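Local coordinates for Lmo0812 protein (Listeria monocytogenes serovar 1/2a, PDB 4YF1) that probably hydrolyses the 3'-diphosphate of guanosine-3',5'-bis(diphosphate), as a putative pyrophosphohydrolase of the all-helical HD-domain superfamily, at residues R41-A46 with P171-E176; G47-V52 with N110-A115; E97-T102 with K151-G156. All blocks are in the same frame, centred on the assembly; numbering follows the deposited sequence.

Overall arrangement
Contacts 1 and 2 adjoin at one end of this all-helical chain, about 10 Å between centres, whereas contact 3 lies across the chain's centre, its centre about 21 Å from that of either. Contact 1 is buried and wholly apolar, setting helix 35-45 against the C-terminal helix 172-184. Contact 2, nested within the loop that contact 1 closes, is partly buried: a salt bridge lies outside an apolar layer that continues into contact 1 through Leu43, Phe48, Ala115 and Phe173. Contact 3, also partly buried, pairs helices 95-108 and 147-160 through aromatic rings, a lysine chain and one water. Helix 111-132, which supplies one side of contact 2, also touches side chains of contacts 1 and 3.

Contact 1 (R41-A46 with P171-E176); sequences RILRRA and PPFFDE
Ile42 sets its CG2 methyl over the middle of the Phe173 ring, in a CH-pi contact 3.6 Å from the ring centroid and 14° off the ring normal. The two side chains cross at about a right angle. In Ile42, chi1 of -70° puts CG1 anti to the carbonyl carbon, leaving CG2 anti to the backbone N, and CG2 makes the contact; its nearest ring atom is Phe173 CG, 3.5 Å away. Phe173 itself has CG between its own backbone N and carbonyl carbon (chi1 76°), and its CB bond points toward segment 41-46. The opposite face of the ring is met by Phe174 CD1, offset toward the rim, so that the phenyl group is held between an aliphatic methyl and its aromatic chain neighbour.

Ala46, one turn beyond Ile42, comes from another direction. Its CB lies near the plane of the Phe173 ring, at the edge, 3.7 Å from CE2. The same methyl reaches Pro171 CB at 4.4 Å, where the loop enters helix 172-184. Leu43 adds a looser, oblique contact, its CD2 standing 4.2 Å from Phe173 CZ. Val118 and Leu122 of helix 111-132 also touch the ring, and Leu43 packs on Leu116 and Ala119 of that helix; the contact is thus one side of a three-helix junction.

Helix 35-45 and the C-terminal helix 172-184 are thereby joined near the putative HD-type site, whose residues lie close to Ile42 without touching it. All the atoms that meet are carbon, and the chemistry implies that the junction rests on shape and the exclusion of water, with the methyls of Ile42 and Ala46 meeting the ring at its face and its edge.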
loop_
_atom_site.group_PDB
_atom_site.type_symbol
_atom_site.label_atom_id
_atom_site.label_comp_id
_atom_site.label_asym_id
_atom_site.label_seq_id
_atom_site.Cartn_x
_atom_site.Cartn_y
_atom_site.Cartn_z
ATOM N N ARG A 41 6.049 4.096 -5.392
ATOM C CA ARG A 41 7.326 3.953 -6.071
ATOM C C ARG A 41 8.217 5.188 -5.956
ATOM O O ARG A 41 9.430 5.074 -5.705
ATOM C CB ARG A 41 7.111 3.561 -7.548
ATOM C CG ARG A 41 8.352 3.557 -8.406
ATOM C CD ARG A 41 8.108 3.083 -9.836
ATOM N NE ARG A 41 9.307 3.290 -10.625
ATOM C CZ ARG A 41 9.703 4.469 -11.093
ATOM N NH1 ARG A 41 8.923 5.567 -10.956
ATOM N NH2 ARG A 41 10.839 4.548 -11.775
ATOM N N ILE A 42 7.652 6.370 -6.179
ATOM C CA ILE A 42 8.403 7.619 -6.040
ATOM C C ILE A 42 8.982 7.717 -4.610
ATOM O O ILE A 42 10.124 8.008 -4.428
ATOM C CB ILE A 42 7.503 8.821 -6.318
ATOM C CG1 ILE A 42 7.154 8.871 -7.816
ATOM C CG2 ILE A 42 8.190 10.099 -5.904
ATOM C CD1 ILE A 42 5.930 9.698 -8.151
ATOM N N LEU A 43 8.174 7.424 -3.629
ATOM C CA LEU A 43 8.630 7.510 -2.223
ATOM C C LEU A 43 9.700 6.456 -1.871
ATOM O O LEU A 43 10.669 6.781 -1.173
ATOM C CB LEU A 43 7.439 7.423 -1.278
ATOM C CG LEU A 43 6.475 8.632 -1.374
ATOM C CD1 LEU A 43 5.126 8.324 -0.750
ATOM C CD2 LEU A 43 7.086 9.863 -0.711
ATOM N N ARG A 44 9.522 5.238 -2.381
ATOM C CA ARG A 44 10.465 4.126 -2.111
ATOM C C ARG A 44 11.791 4.451 -2.742
ATOM O O ARG A 44 12.851 4.347 -2.102
ATOM C CB ARG A 44 9.891 2.786 -2.629
ATOM C CG ARG A 44 10.859 1.605 -2.566
ATOM C CD ARG A 44 10.239 0.274 -2.965
ATOM N NE ARG A 44 9.380 0.368 -4.160
ATOM C CZ ARG A 44 8.054 0.413 -4.152
ATOM N NH1 ARG A 44 7.380 0.494 -5.312
ATOM N NH2 ARG A 44 7.375 0.433 -3.005
ATOM N N ARG A 45 11.751 4.908 -3.993
ATOM C CA ARG A 45 12.973 5.245 -4.688
ATOM C C ARG A 45 13.713 6.408 -4.063
ATOM O O ARG A 45 14.917 6.559 -4.286
ATOM C CB ARG A 45 12.678 5.530 -6.179
ATOM C CG ARG A 45 12.378 4.258 -6.958
ATOM C CD ARG A 45 11.900 4.619 -8.343
ATOM N NE ARG A 45 12.919 5.304 -9.133
ATOM C CZ ARG A 45 13.912 4.698 -9.798
ATOM N NH1 ARG A 45 14.104 3.375 -9.728
ATOM N NH2 ARG A 45 14.761 5.435 -10.519
ATOM N N ALA A 46 13.009 7.240 -3.298
ATOM C CA ALA A 46 13.637 8.394 -2.663
ATOM C C ALA A 46 14.248 7.974 -1.312
ATOM O O ALA A 46 14.780 8.794 -0.635
ATOM C CB ALA A 46 12.644 9.515 -2.435
ATOM N N PRO A 171 14.521 15.712 -1.480
ATOM C CA PRO A 171 14.565 14.567 -2.414
ATOM C C PRO A 171 14.717 14.951 -3.900
ATOM O O PRO A 171 14.143 15.958 -4.333
ATOM C CB PRO A 171 13.228 13.858 -2.178
ATOM C CG PRO A 171 12.750 14.342 -0.855
ATOM C CD PRO A 171 13.310 15.707 -0.642
ATOM N N PRO A 172 15.465 14.149 -4.679
ATOM C CA PRO A 172 15.601 14.450 -6.109
ATOM C C PRO A 172 14.253 14.617 -6.820
ATOM O O PRO A 172 14.153 15.442 -7.709
ATOM C CB PRO A 172 16.339 13.228 -6.654
ATOM C CG PRO A 172 17.194 12.764 -5.501
ATOM C CD PRO A 172 16.404 13.077 -4.252
ATOM N N PHE A 173 13.221 13.869 -6.418
ATOM C CA PHE A 173 11.922 14.002 -7.080
ATOM C C PHE A 173 11.280 15.377 -6.912
ATOM O O PHE A 173 10.416 15.731 -7.724
ATOM C CB PHE A 173 10.936 12.853 -6.769
ATOM C CG PHE A 173 10.283 12.906 -5.405
ATOM C CD1 PHE A 173 9.103 13.626 -5.196
ATOM C CD2 PHE A 173 10.804 12.153 -4.335
ATOM C CE1 PHE A 173 8.452 13.630 -3.968
ATOM C CE2 PHE A 173 10.162 12.159 -3.109
ATOM C CZ PHE A 173 9.000 12.897 -2.899
ATOM N N PHE A 174 11.712 16.167 -5.915
ATOM C CA PHE A 174 11.165 17.547 -5.732
ATOM C C PHE A 174 11.501 18.388 -6.980
ATOM O O PHE A 174 10.666 19.163 -7.447
ATOM C CB PHE A 174 11.732 18.217 -4.472
ATOM C CG PHE A 174 11.016 17.867 -3.192
ATOM C CD1 PHE A 174 10.449 16.629 -2.983
ATOM C CD2 PHE A 174 10.995 18.788 -2.139
ATOM C CE1 PHE A 174 9.825 16.334 -1.793
ATOM C CE2 PHE A 174 10.344 18.502 -0.951
ATOM C CZ PHE A 174 9.765 17.280 -0.778
ATOM N N ASP A 175 12.714 18.191 -7.511
ATOM C CA ASP A 175 13.193 18.873 -8.722
ATOM C C ASP A 175 12.361 18.469 -9.954
ATOM O O ASP A 175 12.093 19.306 -10.818
ATOM C CB ASP A 175 14.688 18.572 -8.969
ATOM C CG ASP A 175 15.599 19.079 -7.839
ATOM O OD1 ASP A 175 15.260 20.111 -7.223
ATOM O OD2 ASP A 175 16.655 18.450 -7.572
ATOM N N GLU A 176 11.941 17.204 -10.019
ATOM C CA GLU A 176 11.108 16.710 -11.133
ATOM C C GLU A 176 9.757 17.423 -11.088
ATOM O O GLU A 176 9.218 17.819 -12.118
ATOM C CB GLU A 176 10.802 15.214 -11.099
ATOM C CG GLU A 176 11.978 14.302 -11.248
ATOM C CD GLU A 176 11.593 12.848 -11.048
ATOM O OE1 GLU A 176 10.634 12.386 -11.728
ATOM O OE2 GLU A 176 12.278 12.183 -10.228
#

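Contact 2 (G47-V52 with N110-A115)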
loop_
_atom_site.group_PDB
_atom_site.type_symbol
_atom_site.label_atom_id
_atom_site.label_comp_id
_atom_site.label_asym_id
_atom_site.label_seq_id
_atom_site.Cartn_x
_atom_site.Cartn_y
_atom_site.Cartn_z
ATOM N N GLY A 47 14.085 6.726 -0.921
ATOM C CA GLY A 47 14.707 6.234 0.359
ATOM C C GLY A 47 13.782 6.267 1.572
ATOM O O GLY A 47 14.208 5.924 2.682
ATOM N N PHE A 48 12.510 6.647 1.401
ATOM C CA PHE A 48 11.622 6.746 2.573
ATOM C C PHE A 48 11.250 5.392 3.155
ATOM O O PHE A 48 11.145 4.396 2.433
ATOM C CB PHE A 48 10.371 7.590 2.269
ATOM C CG PHE A 48 10.684 9.038 2.097
ATOM C CD1 PHE A 48 10.886 9.841 3.211
ATOM C CD2 PHE A 48 10.791 9.615 0.820
ATOM C CE1 PHE A 48 11.230 11.177 3.068
ATOM C CE2 PHE A 48 11.132 10.946 0.677
ATOM C CZ PHE A 48 11.354 11.725 1.794
ATOM N N ARG A 49 11.069 5.362 4.478
ATOM C CA ARG A 49 10.745 4.128 5.170
ATOM C C ARG A 49 9.379 3.619 4.781
ATOM O O ARG A 49 8.545 4.362 4.219
ATOM C CB ARG A 49 10.832 4.310 6.695
ATOM C CG ARG A 49 9.814 5.249 7.298
ATOM C CD ARG A 49 10.192 5.681 8.706
ATOM N NE ARG A 49 9.321 6.745 9.198
ATOM C CZ ARG A 49 8.398 6.644 10.153
ATOM N NH1 ARG A 49 8.229 5.527 10.888
ATOM N NH2 ARG A 49 7.686 7.719 10.452
ATOM N N GLU A 50 9.136 2.363 5.125
ATOM C CA GLU A 50 7.912 1.661 4.764
ATOM C C GLU A 50 6.626 2.366 5.225
ATOM O O GLU A 50 5.650 2.456 4.454
ATOM C CB GLU A 50 7.944 0.215 5.292
ATOM C CG GLU A 50 7.064 -0.720 4.484
ATOM C CD GLU A 50 7.571 -0.891 3.049
ATOM O OE1 GLU A 50 6.755 -0.798 2.093
ATOM O OE2 GLU A 50 8.809 -1.073 2.885
ATOM N N GLU A 51 6.625 2.888 6.456
ATOM C CA GLU A 51 5.445 3.602 6.949
ATOM C C GLU A 51 5.047 4.774 6.016
ATOM O O GLU A 51 3.860 5.054 5.828
ATOM C CB GLU A 51 5.654 4.154 8.348
ATOM C CG GLU A 51 5.774 3.104 9.464
ATOM C CD GLU A 51 7.095 2.375 9.528
ATOM O OE1 GLU A 51 7.992 2.561 8.660
ATOM O OE2 GLU A 51 7.248 1.585 10.503
ATOM N N VAL A 52 6.049 5.462 5.477
ATOM C CA VAL A 52 5.815 6.600 4.579
ATOM C C VAL A 52 5.294 6.114 3.236
ATOM O O VAL A 52 4.370 6.698 2.676
ATOM C CB VAL A 52 7.095 7.458 4.383
ATOM C CG1 VAL A 52 6.881 8.586 3.377
ATOM C CG2 VAL A 52 7.539 8.081 5.699
ATOM N N ASN A 110 6.955 18.151 8.351
ATOM C CA ASN A 110 8.311 17.590 8.406
ATOM C C ASN A 110 8.665 16.985 7.049
ATOM O O ASN A 110 7.830 17.043 6.091
ATOM C CB ASN A 110 8.483 16.579 9.580
ATOM C CG ASN A 110 7.653 15.297 9.410
ATOM O OD1 ASN A 110 7.320 14.872 8.296
ATOM N ND2 ASN A 110 7.384 14.633 10.534
ATOM N N LEU A 111 9.870 16.444 6.896
ATOM C CA LEU A 111 10.291 15.920 5.568
ATOM C C LEU A 111 9.349 14.860 4.996
ATOM O O LEU A 111 8.965 14.939 3.787
ATOM C CB LEU A 111 11.735 15.404 5.564
ATOM C CG LEU A 111 12.264 14.792 4.241
ATOM C CD1 LEU A 111 12.180 15.773 3.100
ATOM C CD2 LEU A 111 13.709 14.280 4.404
ATOM N N GLU A 112 8.921 13.921 5.842
ATOM C CA GLU A 112 7.988 12.856 5.410
ATOM C C GLU A 112 6.652 13.438 4.938
ATOM O O GLU A 112 6.133 13.073 3.844
ATOM C CB GLU A 112 7.743 11.852 6.521
ATOM C CG GLU A 112 9.031 11.118 6.889
ATOM C CD GLU A 112 8.854 10.101 7.979
ATOM O OE1 GLU A 112 7.843 10.159 8.721
ATOM O OE2 GLU A 112 9.755 9.237 8.122
ATOM N N GLU A 113 6.106 14.354 5.735
ATOM C CA GLU A 113 4.816 15.001 5.392
ATOM C C GLU A 113 4.912 15.763 4.101
ATOM O O GLU A 113 3.967 15.723 3.306
ATOM C CB GLU A 113 4.365 15.899 6.548
ATOM C CG GLU A 113 4.143 15.080 7.826
ATOM C CD GLU A 113 3.985 15.902 9.090
ATOM O OE1 GLU A 113 4.676 16.943 9.250
ATOM O OE2 GLU A 113 3.192 15.452 9.953
ATOM N N LYS A 114 6.014 16.477 3.894
ATOM C CA LYS A 114 6.239 17.212 2.622
ATOM C C LYS A 114 6.342 16.241 1.458
ATOM O O LYS A 114 5.734 16.426 0.414
ATOM C CB LYS A 114 7.530 18.025 2.699
ATOM C CG LYS A 114 7.466 19.182 3.678
ATOM C CD LYS A 114 8.832 19.771 3.901
ATOM C CE LYS A 114 8.800 21.105 4.652
ATOM N NZ LYS A 114 8.759 22.231 3.673
ATOM N N ALA A 115 7.044 15.141 1.676
ATOM C CA ALA A 115 7.252 14.179 0.592
ATOM C C ALA A 115 5.947 13.529 0.128
ATOM O O ALA A 115 5.776 13.266 -1.065
ATOM C CB ALA A 115 8.265 13.112 1.006
HETATM O O HOH W 1 11.942 7.768 5.897
#
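Arg49 grips the carboxylate of Glu112 side-on with two nitrogens, one to each oxygen. NE of Arg49 donates to Glu112 OE2 at 2.7 Å in a nearly straight bond (174°), and Arg49 NH2 donates to Glu112 OE1 at 3.0 Å. The two flat groups are 21° from coplanar. OE1 accepts through its syn lone pair, while the NE donor meets OE2 on the syn side but tilted out of the carboxylate plane. The remaining nitrogen, NH1, is turned to Glu79 in a second salt bridge and has a long ionic contact with Glu51. A water bound by Arg49 N also donates a weak bond to Glu112 OE2. Helix 111-132 begins with a capping box, in which Glu113 N donates to Asn110 OD1 (2.9 Å) and Asn110 N donates to Glu113 OE1.

Beneath the ion pair, Val52 CG2 presses against the Glu112 stem, 3.3 Å from CD. Further in, the Phe48 ring meets the start of helix 111-132: CZ of Phe48 is 3.5 Å from Ala115 CB, and Leu111 CG comes to the ring edge, 3.9 Å from CE1.

The contact brings together the N-terminal ends of helices 50-64 and 111-132. Helix 78-87 flanks its polar side through Leu83, while Leu43 of helix 35-45 and Phe173 of helix 172-184 pack on Phe48 and Ala115.

Contact 3 (E97-T102 with K151-G156); sequences ERKAHT and KWYNQG
A water bridges Thr102 and Tyr153, lying 2.6 Å from Thr102 OG1 and 3.0 Å from Tyr153 OH, and so ties two buried side chains together across the helix pair. Directly between the same residues there is only a loose touch, Thr102 CG2 coming near the plane of the phenol ring at its edge, 3.9 Å from Tyr153 OH.

Over one face of that ring lies Lys99. Lys99 CG makes a CH-pi contact 3.5 Å from the centroid of the Tyr153 ring and 9° off the normal. A bend at chi2 (39°) turns CD from an extended course. Lys99 CE is 3.4 Å from Tyr153 CE2, and the lysine stem passes obliquely over the ring. NZ pairs with Glu89 in a salt bridge and makes a cation-pi contact with Trp95.

Segments 97-102 and 151-156, on helices 95-108 and 147-160, run nearly parallel, their axes 14° apart in direction and 10.0 Å at closest approach, as part of the helical bundle of this HD-type protein. Tyr153 lies near the putative HD-motif residues without touching them.

On the more exposed flank, Trp152 has CG anti to the backbone N, and its six-membered ring makes the contacts with helix 95-108. Trp152 CZ3 approaches Lys99 CB at 3.7 Å, and Trp152 CH2 reaches Ala100 CB at 4.3 Å; Trp95 and Ile103 also pack against the indole.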
loop_
_atom_site.group_PDB
_atom_site.type_symbol
_atom_site.label_atom_id
_atom_site.label_comp_id
_atom_site.label_asym_id
_atom_site.label_seq_id
_atom_site.Cartn_x
_atom_site.Cartn_y
_atom_site.Cartn_z
ATOM N N GLU A 97 -10.089 26.508 -0.292
ATOM C CA GLU A 97 -9.715 26.382 1.111
ATOM C C GLU A 97 -8.893 25.100 1.312
ATOM O O GLU A 97 -7.885 25.120 2.010
ATOM C CB GLU A 97 -10.941 26.482 2.043
ATOM C CG GLU A 97 -11.516 27.906 2.081
ATOM C CD GLU A 97 -12.706 28.099 3.021
ATOM O OE1 GLU A 97 -13.036 27.212 3.850
ATOM O OE2 GLU A 97 -13.345 29.176 2.921
ATOM N N ARG A 98 -9.329 23.997 0.705
ATOM C CA ARG A 98 -8.597 22.708 0.823
ATOM C C ARG A 98 -7.186 22.859 0.289
ATOM O O ARG A 98 -6.206 22.397 0.859
ATOM C CB ARG A 98 -9.334 21.611 0.049
ATOM C CG ARG A 98 -10.655 21.197 0.677
ATOM C CD ARG A 98 -11.360 20.061 -0.042
ATOM N NE ARG A 98 -12.186 20.499 -1.189
ATOM C CZ ARG A 98 -12.047 20.138 -2.465
ATOM N NH1 ARG A 98 -12.909 20.616 -3.371
ATOM N NH2 ARG A 98 -11.108 19.292 -2.875
ATOM N N LYS A 99 -7.086 23.549 -0.834
ATOM C CA LYS A 99 -5.803 23.764 -1.464
ATOM C C LYS A 99 -4.902 24.690 -0.686
ATOM O O LYS A 99 -3.696 24.411 -0.554
ATOM C CB LYS A 99 -6.009 24.226 -2.928
ATOM C CG LYS A 99 -6.116 23.057 -3.876
ATOM C CD LYS A 99 -6.882 21.825 -3.430
ATOM C CE LYS A 99 -6.485 20.667 -4.297
ATOM N NZ LYS A 99 -7.245 19.400 -4.134
ATOM N N ALA A 100 -5.464 25.741 -0.100
ATOM C CA ALA A 100 -4.640 26.629 0.709
ATOM C C ALA A 100 -4.089 25.854 1.937
ATOM O O ALA A 100 -2.939 26.093 2.389
ATOM C CB ALA A 100 -5.458 27.816 1.179
ATOM N N HIS A 101 -4.912 24.963 2.475
ATOM C CA HIS A 101 -4.481 24.209 3.647
ATOM C C HIS A 101 -3.345 23.253 3.279
ATOM O O HIS A 101 -2.432 23.027 4.082
ATOM C CB HIS A 101 -5.625 23.482 4.336
ATOM C CG HIS A 101 -6.643 24.396 4.940
ATOM N ND1 HIS A 101 -7.955 24.022 5.130
ATOM C CD2 HIS A 101 -6.570 25.694 5.301
ATOM C CE1 HIS A 101 -8.632 25.033 5.636
ATOM N NE2 HIS A 101 -7.817 26.066 5.733
ATOM N N THR A 102 -3.387 22.705 2.074
ATOM C CA THR A 102 -2.296 21.821 1.610
ATOM C C THR A 102 -0.978 22.593 1.407
ATOM O O THR A 102 0.123 22.092 1.785
ATOM C CB THR A 102 -2.726 21.012 0.408
ATOM O OG1 THR A 102 -3.779 20.149 0.822
ATOM C CG2 THR A 102 -1.595 20.175 -0.170
ATOM N N LYS A 151 -2.754 26.787 -11.643
ATOM C CA LYS A 151 -1.437 27.405 -11.604
ATOM C C LYS A 151 -1.075 27.892 -10.214
ATOM O O LYS A 151 0.042 27.592 -9.703
ATOM C CB LYS A 151 -1.384 28.557 -12.555
ATOM C CG LYS A 151 -0.082 29.339 -12.590
ATOM C CD LYS A 151 -0.106 30.185 -13.869
ATOM C CE LYS A 151 1.091 31.094 -14.020
ATOM N NZ LYS A 151 0.947 32.340 -13.221
ATOM N N TRP A 152 -2.031 28.589 -9.579
ATOM C CA TRP A 152 -1.826 29.112 -8.235
ATOM C C TRP A 152 -1.477 27.972 -7.280
ATOM O O TRP A 152 -0.587 28.105 -6.457
ATOM C CB TRP A 152 -3.066 29.864 -7.736
ATOM C CG TRP A 152 -3.136 30.023 -6.237
ATOM C CD1 TRP A 152 -2.495 30.951 -5.462
ATOM C CD2 TRP A 152 -3.888 29.199 -5.337
ATOM N NE1 TRP A 152 -2.819 30.753 -4.134
ATOM C CE2 TRP A 152 -3.667 29.684 -4.040
ATOM C CE3 TRP A 152 -4.732 28.099 -5.513
ATOM C CZ2 TRP A 152 -4.256 29.105 -2.923
ATOM C CZ3 TRP A 152 -5.335 27.526 -4.398
ATOM C CH2 TRP A 152 -5.094 28.032 -3.122
ATOM N N TYR A 153 -2.202 26.869 -7.405
ATOM C CA TYR A 153 -2.028 25.703 -6.516
ATOM C C TYR A 153 -0.662 25.019 -6.653
ATOM O O TYR A 153 0.081 24.868 -5.664
ATOM C CB TYR A 153 -3.178 24.717 -6.773
ATOM C CG TYR A 153 -3.096 23.425 -6.011
ATOM C CD1 TYR A 153 -2.717 23.416 -4.678
ATOM C CD2 TYR A 153 -3.487 22.205 -6.589
ATOM C CE1 TYR A 153 -2.655 22.240 -3.964
ATOM C CE2 TYR A 153 -3.440 21.012 -5.857
ATOM C CZ TYR A 153 -3.020 21.046 -4.555
ATOM O OH TYR A 153 -2.997 19.892 -3.766
ATOM N N ASN A 154 -0.323 24.643 -7.882
ATOM C CA ASN A 154 0.930 23.950 -8.172
ATOM C C ASN A 154 2.150 24.830 -7.923
ATOM O O ASN A 154 3.166 24.367 -7.326
ATOM C CB ASN A 154 0.870 23.357 -9.579
ATOM C CG ASN A 154 -0.091 22.186 -9.657
ATOM O OD1 ASN A 154 -1.255 22.290 -10.131
ATOM N ND2 ASN A 154 0.342 21.083 -9.140
ATOM N N GLN A 155 2.041 26.117 -8.265
ATOM C CA GLN A 155 3.131 27.054 -7.954
ATOM C C GLN A 155 3.264 27.185 -6.439
ATOM O O GLN A 155 4.412 27.250 -5.905
ATOM C CB GLN A 155 2.924 28.409 -8.639
ATOM C CG GLN A 155 3.262 28.295 -10.089
ATOM C CD GLN A 155 3.170 29.617 -10.824
ATOM O OE1 GLN A 155 2.617 30.610 -10.330
ATOM N NE2 GLN A 155 3.751 29.643 -11.970
ATOM N N GLY A 156 2.128 27.165 -5.727
ATOM C CA GLY A 156 2.159 27.214 -4.257
ATOM C C GLY A 156 2.937 26.030 -3.633
ATOM O O GLY A 156 3.742 26.227 -2.692
HETATM O O HOH W 2 -4.565 19.035 -1.338
#